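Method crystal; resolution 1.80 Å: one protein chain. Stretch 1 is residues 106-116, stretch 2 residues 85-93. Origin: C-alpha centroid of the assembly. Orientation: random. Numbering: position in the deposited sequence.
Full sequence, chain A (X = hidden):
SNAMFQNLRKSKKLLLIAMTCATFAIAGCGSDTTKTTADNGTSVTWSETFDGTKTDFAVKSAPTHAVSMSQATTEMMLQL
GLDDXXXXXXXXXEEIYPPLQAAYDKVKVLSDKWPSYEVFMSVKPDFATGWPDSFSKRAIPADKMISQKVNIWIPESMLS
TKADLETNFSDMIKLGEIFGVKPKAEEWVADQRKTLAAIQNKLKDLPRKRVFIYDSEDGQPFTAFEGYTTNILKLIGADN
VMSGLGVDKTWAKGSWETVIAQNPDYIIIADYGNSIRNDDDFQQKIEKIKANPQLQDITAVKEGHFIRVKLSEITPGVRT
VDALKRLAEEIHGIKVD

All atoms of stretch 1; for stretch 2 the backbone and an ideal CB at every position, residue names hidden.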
ATOM      1  N   LYS A 106      -7.007  18.582  -8.414  1.00 21.92           N
ATOM      2  CA  LYS A 106      -6.594  19.952  -8.118  1.00 23.29           C
ATOM      3  C   LYS A 106      -5.073  20.100  -8.103  1.00 24.19           C
ATOM      4  O   LYS A 106      -4.544  21.225  -8.107  1.00 22.77           O
ATOM      5  CB  LYS A 106      -7.205  20.402  -6.782  1.00 22.06           C
ATOM      6  CG  LYS A 106      -8.724  20.464  -6.823  1.00 33.03           C
ATOM      7  CD  LYS A 106      -9.306  20.921  -5.502  1.00 42.66           C
ATOM      8  CE  LYS A 106     -10.827  20.903  -5.545  1.00 53.44           C
ATOM      9  NZ  LYS A 106     -11.449  21.238  -4.229  1.00 57.89           N
ATOM     10  N   VAL A 107      -4.378  18.965  -8.100  1.00 21.66           N
ATOM     11  CA  VAL A 107      -2.923  18.954  -7.967  1.00 23.20           C
ATOM     12  C   VAL A 107      -2.224  18.656  -9.295  1.00 22.32           C
ATOM     13  O   VAL A 107      -2.613  17.740 -10.019  1.00 19.49           O
ATOM     14  CB  VAL A 107      -2.465  17.930  -6.913  1.00 22.45           C
ATOM     15  CG1 VAL A 107      -0.955  17.998  -6.729  1.00 21.87           C
ATOM     16  CG2 VAL A 107      -3.177  18.194  -5.592  1.00 20.40           C
ATOM     17  N   LYS A 108      -1.197  19.441  -9.605  1.00 18.99           N
ATOM     18  CA  LYS A 108      -0.409  19.266 -10.822  1.00 19.86           C
ATOM     19  C   LYS A 108       0.234  17.873 -10.895  1.00 21.98           C
ATOM     20  O   LYS A 108       0.839  17.405  -9.925  1.00 20.57           O
ATOM     21  CB  LYS A 108       0.678  20.340 -10.870  1.00 20.73           C
ATOM     22  CG  LYS A 108       1.591  20.301 -12.092  1.00 33.75           C
ATOM     23  CD  LYS A 108       2.598  21.449 -12.012  1.00 40.52           C
ATOM     24  CE  LYS A 108       3.471  21.538 -13.253  1.00 49.49           C
ATOM     25  NZ  LYS A 108       2.690  21.854 -14.480  1.00 51.91           N
ATOM     26  N   VAL A 109       0.080  17.209 -12.037  1.00 21.48           N
ATOM     27  CA  VAL A 109       0.733  15.933 -12.290  1.00 23.70           C
ATOM     28  C   VAL A 109       2.080  16.168 -12.971  1.00 25.95           C
ATOM     29  O   VAL A 109       2.130  16.717 -14.069  1.00 26.00           O
ATOM     30  CB  VAL A 109      -0.150  15.046 -13.178  1.00 25.59           C
ATOM     31  CG1 VAL A 109       0.585  13.757 -13.532  1.00 25.40           C
ATOM     32  CG2 VAL A 109      -1.463  14.738 -12.453  1.00 26.83           C
ATOM     33  N   LEU A 110       3.171  15.771 -12.317  1.00 23.02           N
ATOM     34  CA  LEU A 110       4.514  16.073 -12.823  1.00 24.23           C
ATOM     35  C   LEU A 110       4.953  15.099 -13.900  1.00 24.56           C
ATOM     36  O   LEU A 110       5.689  15.460 -14.814  1.00 28.82           O
ATOM     37  CB  LEU A 110       5.540  16.064 -11.680  1.00 21.93           C
ATOM     38  CG  LEU A 110       5.312  17.098 -10.576  1.00 25.60           C
ATOM     39  CD1 LEU A 110       6.402  17.016  -9.518  1.00 24.10           C
ATOM     40  CD2 LEU A 110       5.227  18.499 -11.160  1.00 22.10           C
ATOM     41  N   SER A 111       4.491  13.859 -13.781  1.00 23.00           N
ATOM     42  CA  SER A 111       4.889  12.790 -14.685  1.00 30.40           C
ATOM     43  C   SER A 111       3.992  11.582 -14.475  1.00 25.38           C
ATOM     44  O   SER A 111       3.479  11.370 -13.375  1.00 21.76           O
ATOM     45  CB  SER A 111       6.343  12.390 -14.418  1.00 35.14           C
ATOM     46  OG  SER A 111       6.704  11.262 -15.196  1.00 35.90           O
ATOM     47  N   ASP A 112       3.808  10.790 -15.527  1.00 24.52           N
ATOM     48  CA  ASP A 112       3.053   9.548 -15.419  1.00 35.05           C
ATOM     49  C   ASP A 112       3.884   8.510 -14.680  1.00 34.91           C
ATOM     50  O   ASP A 112       3.344   7.566 -14.102  1.00 30.88           O
ATOM     51  CB  ASP A 112       2.653   9.032 -16.805  1.00 41.91           C
ATOM     52  CG  ASP A 112       1.814  10.036 -17.579  1.00 56.69           C
ATOM     53  OD1 ASP A 112       1.910  10.056 -18.825  1.00 60.79           O
ATOM     54  OD2 ASP A 112       1.066  10.808 -16.938  1.00 63.33           O
ATOM     55  N   LYS A 113       5.204   8.685 -14.717  1.00 24.60           N
ATOM     56  CA  LYS A 113       6.117   7.903 -13.876  1.00 27.13           C
ATOM     57  C   LYS A 113       6.819   8.842 -12.901  1.00 28.42           C
ATOM     58  O   LYS A 113       6.159   9.640 -12.232  1.00 25.83           O
ATOM     59  CB  LYS A 113       7.124   7.131 -14.731  1.00 32.53           C
ATOM     60  CG  LYS A 113       6.520   5.949 -15.474  1.00 37.96           C
ATOM     61  CD  LYS A 113       7.582   5.170 -16.240  1.00 47.42           C
ATOM     62  CE  LYS A 113       6.973   3.999 -16.999  1.00 49.43           C
ATOM     63  NZ  LYS A 113       7.927   3.408 -17.980  1.00 53.08           N
ATOM     64  N   TRP A 114       8.144   8.761 -12.806  1.00 28.27           N
ATOM     65  CA  TRP A 114       8.875   9.737 -11.995  1.00 29.01           C
ATOM     66  C   TRP A 114       9.403  10.872 -12.855  1.00 29.12           C
ATOM     67  O   TRP A 114       9.896  10.643 -13.958  1.00 27.23           O
ATOM     68  CB  TRP A 114      10.031   9.085 -11.234  1.00 33.48           C
ATOM     69  CG  TRP A 114       9.586   8.188 -10.123  1.00 23.07           C
ATOM     70  CD1 TRP A 114       8.723   8.499  -9.107  1.00 23.76           C
ATOM     71  CD2 TRP A 114      10.010   6.843  -9.893  1.00 26.13           C
ATOM     72  NE1 TRP A 114       8.575   7.419  -8.266  1.00 25.42           N
ATOM     73  CE2 TRP A 114       9.354   6.390  -8.729  1.00 27.75           C
ATOM     74  CE3 TRP A 114      10.877   5.971 -10.565  1.00 27.78           C
ATOM     75  CZ2 TRP A 114       9.541   5.104  -8.220  1.00 28.57           C
ATOM     76  CZ3 TRP A 114      11.061   4.695 -10.063  1.00 31.51           C
ATOM     77  CH2 TRP A 114      10.393   4.272  -8.900  1.00 28.74           C
ATOM     78  N   PRO A 115       9.308  12.107 -12.347  1.00 24.74           N
ATOM     79  CA  PRO A 115       9.791  13.255 -13.120  1.00 32.18           C
ATOM     80  C   PRO A 115      11.318  13.357 -13.084  1.00 29.47           C
ATOM     81  O   PRO A 115      11.946  12.848 -12.151  1.00 27.86           O
ATOM     82  CB  PRO A 115       9.173  14.450 -12.382  1.00 31.42           C
ATOM     83  CG  PRO A 115       9.054  13.981 -10.959  1.00 29.48           C
ATOM     84  CD  PRO A 115       8.785  12.494 -11.024  1.00 26.55           C
ATOM     85  N   SER A 116      11.903  14.005 -14.087  1.00 32.05           N
ATOM     86  CA  SER A 116      13.330  14.308 -14.073  1.00 31.43           C
ATOM     87  C   SER A 116      13.602  15.289 -12.943  1.00 32.91           C
ATOM     88  O   SER A 116      12.679  15.936 -12.445  1.00 32.00           O
ATOM     89  CB  SER A 116      13.758  14.933 -15.397  1.00 37.94           C
ATOM     90  OG  SER A 116      13.244  16.249 -15.520  1.00 33.18           O
ATOM     91  N   UNK A  85      -1.559  22.259  -0.268  1.00 18.57           N
ATOM     92  CA  UNK A  85      -0.142  22.279   0.090  1.00 23.36           C
ATOM     93  C   UNK A  85       0.726  21.496  -0.900  1.00 23.51           C
ATOM     94  O   UNK A  85       1.937  21.348  -0.691  1.00 20.63           O
ATOM     95  CB  UNK A  85       0.043  21.710   1.498  1.00 23.36           C
ATOM     96  N   UNK A  86       0.101  20.977  -1.959  1.00 21.22           N
ATOM     97  CA  UNK A  86       0.782  20.059  -2.876  1.00 18.69           C
ATOM     98  C   UNK A  86       1.186  20.715  -4.191  1.00 25.60           C
ATOM     99  O   UNK A  86       0.355  21.295  -4.898  1.00 25.98           O
ATOM    100  CB  UNK A  86      -0.119  18.857  -3.167  1.00 18.69           C
ATOM    101  N   UNK A  87       2.475  20.631  -4.511  1.00 20.97           N
ATOM    102  CA  UNK A  87       2.981  21.228  -5.747  1.00 20.88           C
ATOM    103  C   UNK A  87       3.006  20.229  -6.901  1.00 21.23           C
ATOM    104  O   UNK A  87       3.166  20.609  -8.058  1.00 22.23           O
ATOM    105  CB  UNK A  87       4.386  21.789  -5.520  1.00 20.88           C
ATOM    106  N   UNK A  88       2.859  18.949  -6.600  1.00 20.51           N
ATOM    107  CA  UNK A  88       2.863  17.970  -7.671  1.00 20.87           C
ATOM    108  C   UNK A  88       2.693  16.542  -7.199  1.00 20.05           C
ATOM    109  O   UNK A  88       2.996  16.223  -6.053  1.00 23.43           O
ATOM    110  CB  UNK A  88       4.166  18.085  -8.464  1.00 20.87           C
ATOM    111  N   UNK A  89       2.207  15.687  -8.092  1.00 20.28           N
ATOM    112  CA  UNK A  89       2.159  14.250  -7.829  1.00 19.68           C
ATOM    113  C   UNK A  89       2.812  13.502  -8.984  1.00 20.36           C
ATOM    114  O   UNK A  89       2.969  14.050 -10.078  1.00 23.16           O
ATOM    115  CB  UNK A  89       0.718  13.777  -7.626  1.00 19.68           C
ATOM    116  N   UNK A  90       3.164  12.242  -8.750  1.00 19.98           N
ATOM    117  CA  UNK A  90       3.819  11.449  -9.783  1.00 20.68           C
ATOM    118  C   UNK A  90       3.468   9.982  -9.672  1.00 22.64           C
ATOM    119  O   UNK A  90       2.976   9.515  -8.636  1.00 19.34           O
ATOM    120  CB  UNK A  90       5.337  11.625  -9.707  1.00 20.68           C
ATOM    121  N   UNK A  91       3.726   9.267 -10.761  1.00 20.92           N
ATOM    122  CA  UNK A  91       3.648   7.815 -10.796  1.00 23.28           C
ATOM    123  C   UNK A  91       2.304   7.246 -10.334  1.00 22.23           C
ATOM    124  O   UNK A  91       2.255   6.371  -9.468  1.00 19.98           O
ATOM    125  CB  UNK A  91       4.766   7.232  -9.929  1.00 23.28           C
ATOM    126  N   UNK A  92       1.216   7.739 -10.921  1.00 20.20           N
ATOM    127  CA  UNK A  92      -0.092   7.127 -10.704  1.00 22.41           C
ATOM    128  C   UNK A  92      -0.052   5.696 -11.260  1.00 26.20           C
ATOM    129  O   UNK A  92       0.413   5.486 -12.382  1.00 24.32           O
ATOM    130  CB  UNK A  92      -1.202   7.947 -11.365  1.00 22.41           C
ATOM    131  N   UNK A  93      -0.519   4.720 -10.481  1.00 22.14           N
ATOM    132  CA  UNK A  93      -0.457   3.305 -10.891  1.00 26.63           C
ATOM    133  C   UNK A  93      -1.804   2.713 -11.275  1.00 25.67           C
ATOM    134  O   UNK A  93      -1.876   1.749 -12.038  1.00 25.37           O
ATOM    135  CB  UNK A  93       0.144   2.468  -9.760  1.00 26.63           C
TER

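Position 85 has nothing of stretch 1 within 5.5 Å of its ideal CB, so the visible atoms set no preference; the deposited residue is Lys 85, which makes no contact here.

At position 86 the CA-to-CB bond points toward stretch 1, and the ideal CB lies 3.8 Å from Val 107 CG1. An apolar neighbour favours an apolar side chain, whether branched, linear or aromatic. The residue is Met 86, present as selenomethionine; its CB packs against Val 107 CG1 at 3.8 Å. Its backbone O accepts a hydrogen bond from a water that also accepts one from Lys 108 N.

Position 87 points away, and stretch 1 selects nothing in particular. Ala 87 occupies it.

Position 88 is far stricter. Its phi/psi of 180/156 is extended, and an ideal CB would sit 2.6 Å from Leu 110 CG, a clash. Only glycine fits this backbone and neighbour as they stand. Gly 88 lets the strands close up: its CA approaches Lys 108 O at 3.1 Å in a CA-H...O contact and Leu 110 CG at 3.9 Å.

Position 89 pairs with Val 109 in a parallel bridge, its side chain on the same sheet face. The backbone is held at both ends: the N of position 89 donates to Lys 108 O (2.9 Å) and the O of position 89 accepts from Leu 110 N (2.8 Å). With Val 107 CG1 4.6 Å from the ideal CB, a beta-branched residue such as valine, isoleucine or threonine suits the extended strand. It is Thr 89: CG2 meets Val 107 CG1 at 3.7 Å, while OG1 shares a water with Val 107 O.

At position 90 space is short: the ideal CB is 3.3 Å from Lys 113 O and 3.8 Å from Pro 115 CD. A small side chain is the natural choice, and Ala 90 places its methyl against the proline ring.

Position 91 has phi/psi of 55/52, a left-handed conformation easiest for glycine, asparagine or aspartate. Yet its ideal CB lies beside Trp 114, 4.2 Å from NE1, where an aromatic or other large apolar group could pack. Phe 91 takes that opportunity. Its edge meets the face of Trp 114, where Phe 91 CD1 lies 3.4 Å from Trp 114 CE2, while Lys 113 CA lies over a face of the phenylalanine ring. Phe 91 N makes weak hydrogen bonds to Ser 111 O (3.4 Å) and Lys 113 O (2.9 Å).

Position 92 points sideways; with Asp 112 O the nearest atom, at 5.3 Å from the ideal CB, stretch 1 hardly restricts the choice, and Lys 92 leads its end away. Position 93 points away, unconstrained by stretch 1, and holds Glu 93.

Stretch 2 85-93: KMAGTAFKE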
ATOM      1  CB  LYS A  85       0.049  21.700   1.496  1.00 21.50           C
ATOM      2  CG  LYS A  85      -0.771  22.406   2.575  1.00 26.22           C
ATOM      3  CD  LYS A  85      -0.352  23.863   2.712  1.00 29.76           C
ATOM      4  CE  LYS A  85      -1.228  24.592   3.725  1.00 39.29           C
ATOM      5  NZ  LYS A  85      -0.585  24.722   5.064  1.00 47.23           N
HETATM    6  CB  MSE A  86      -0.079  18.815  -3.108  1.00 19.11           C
HETATM    7  CG  MSE A  86      -0.326  18.079  -1.804  1.00 22.30           C
HETATM    8 SE   MSE A  86      -1.626  16.654  -1.901  0.62 22.67          SE
HETATM    9  CE  MSE A  86      -0.618  15.487  -3.102  1.00 25.52           C
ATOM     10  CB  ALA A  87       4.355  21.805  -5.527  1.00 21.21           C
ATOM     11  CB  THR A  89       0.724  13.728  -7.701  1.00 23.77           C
ATOM     12  OG1 THR A  89       0.033  13.948  -8.939  1.00 23.28           O
ATOM     13  CG2 THR A  89       0.004  14.430  -6.559  1.00 22.42           C
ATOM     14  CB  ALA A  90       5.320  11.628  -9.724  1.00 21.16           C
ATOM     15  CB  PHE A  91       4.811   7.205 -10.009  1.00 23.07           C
ATOM     16  CG  PHE A  91       5.434   6.023 -10.684  1.00 23.22           C
ATOM     17  CD1 PHE A  91       6.809   5.957 -10.872  1.00 25.48           C
ATOM     18  CD2 PHE A  91       4.645   4.977 -11.142  1.00 27.67           C
ATOM     19  CE1 PHE A  91       7.386   4.869 -11.509  1.00 28.29           C
ATOM     20  CE2 PHE A  91       5.212   3.881 -11.774  1.00 30.63           C
ATOM     21  CZ  PHE A  91       6.586   3.828 -11.957  1.00 31.64           C
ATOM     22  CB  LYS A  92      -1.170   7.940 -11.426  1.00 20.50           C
ATOM     23  CG  LYS A  92      -2.552   7.298 -11.383  1.00 21.96           C
ATOM     24  CD  LYS A  92      -3.598   8.190 -12.051  1.00 28.44           C
ATOM     25  CE  LYS A  92      -4.952   7.487 -12.105  1.00 32.04           C
ATOM     26  NZ  LYS A  92      -5.813   7.983 -13.219  1.00 38.78           N
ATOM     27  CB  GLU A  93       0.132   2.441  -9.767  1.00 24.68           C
ATOM     28  CG  GLU A  93       1.577   2.735  -9.430  1.00 30.35           C
ATOM     29  CD  GLU A  93       2.036   2.007  -8.181  1.00 33.04           C
ATOM     30  OE1 GLU A  93       1.648   0.828  -7.989  1.00 35.84           O
ATOM     31  OE2 GLU A  93       2.778   2.619  -7.381  1.00 32.80           O
TER
HETATM   32  O   HOH W   1      -0.319  21.328  -7.609  1.00 20.07           O
HETATM   33  O   HOH W   2      -2.278  15.088  -9.072  1.00 26.63           O
HETATM   34  O   HOH W   3       1.126  10.301 -12.408  1.00 21.46           O
HETATM   35  O   HOH W   4       0.731   7.088 -14.722  1.00 37.04           O
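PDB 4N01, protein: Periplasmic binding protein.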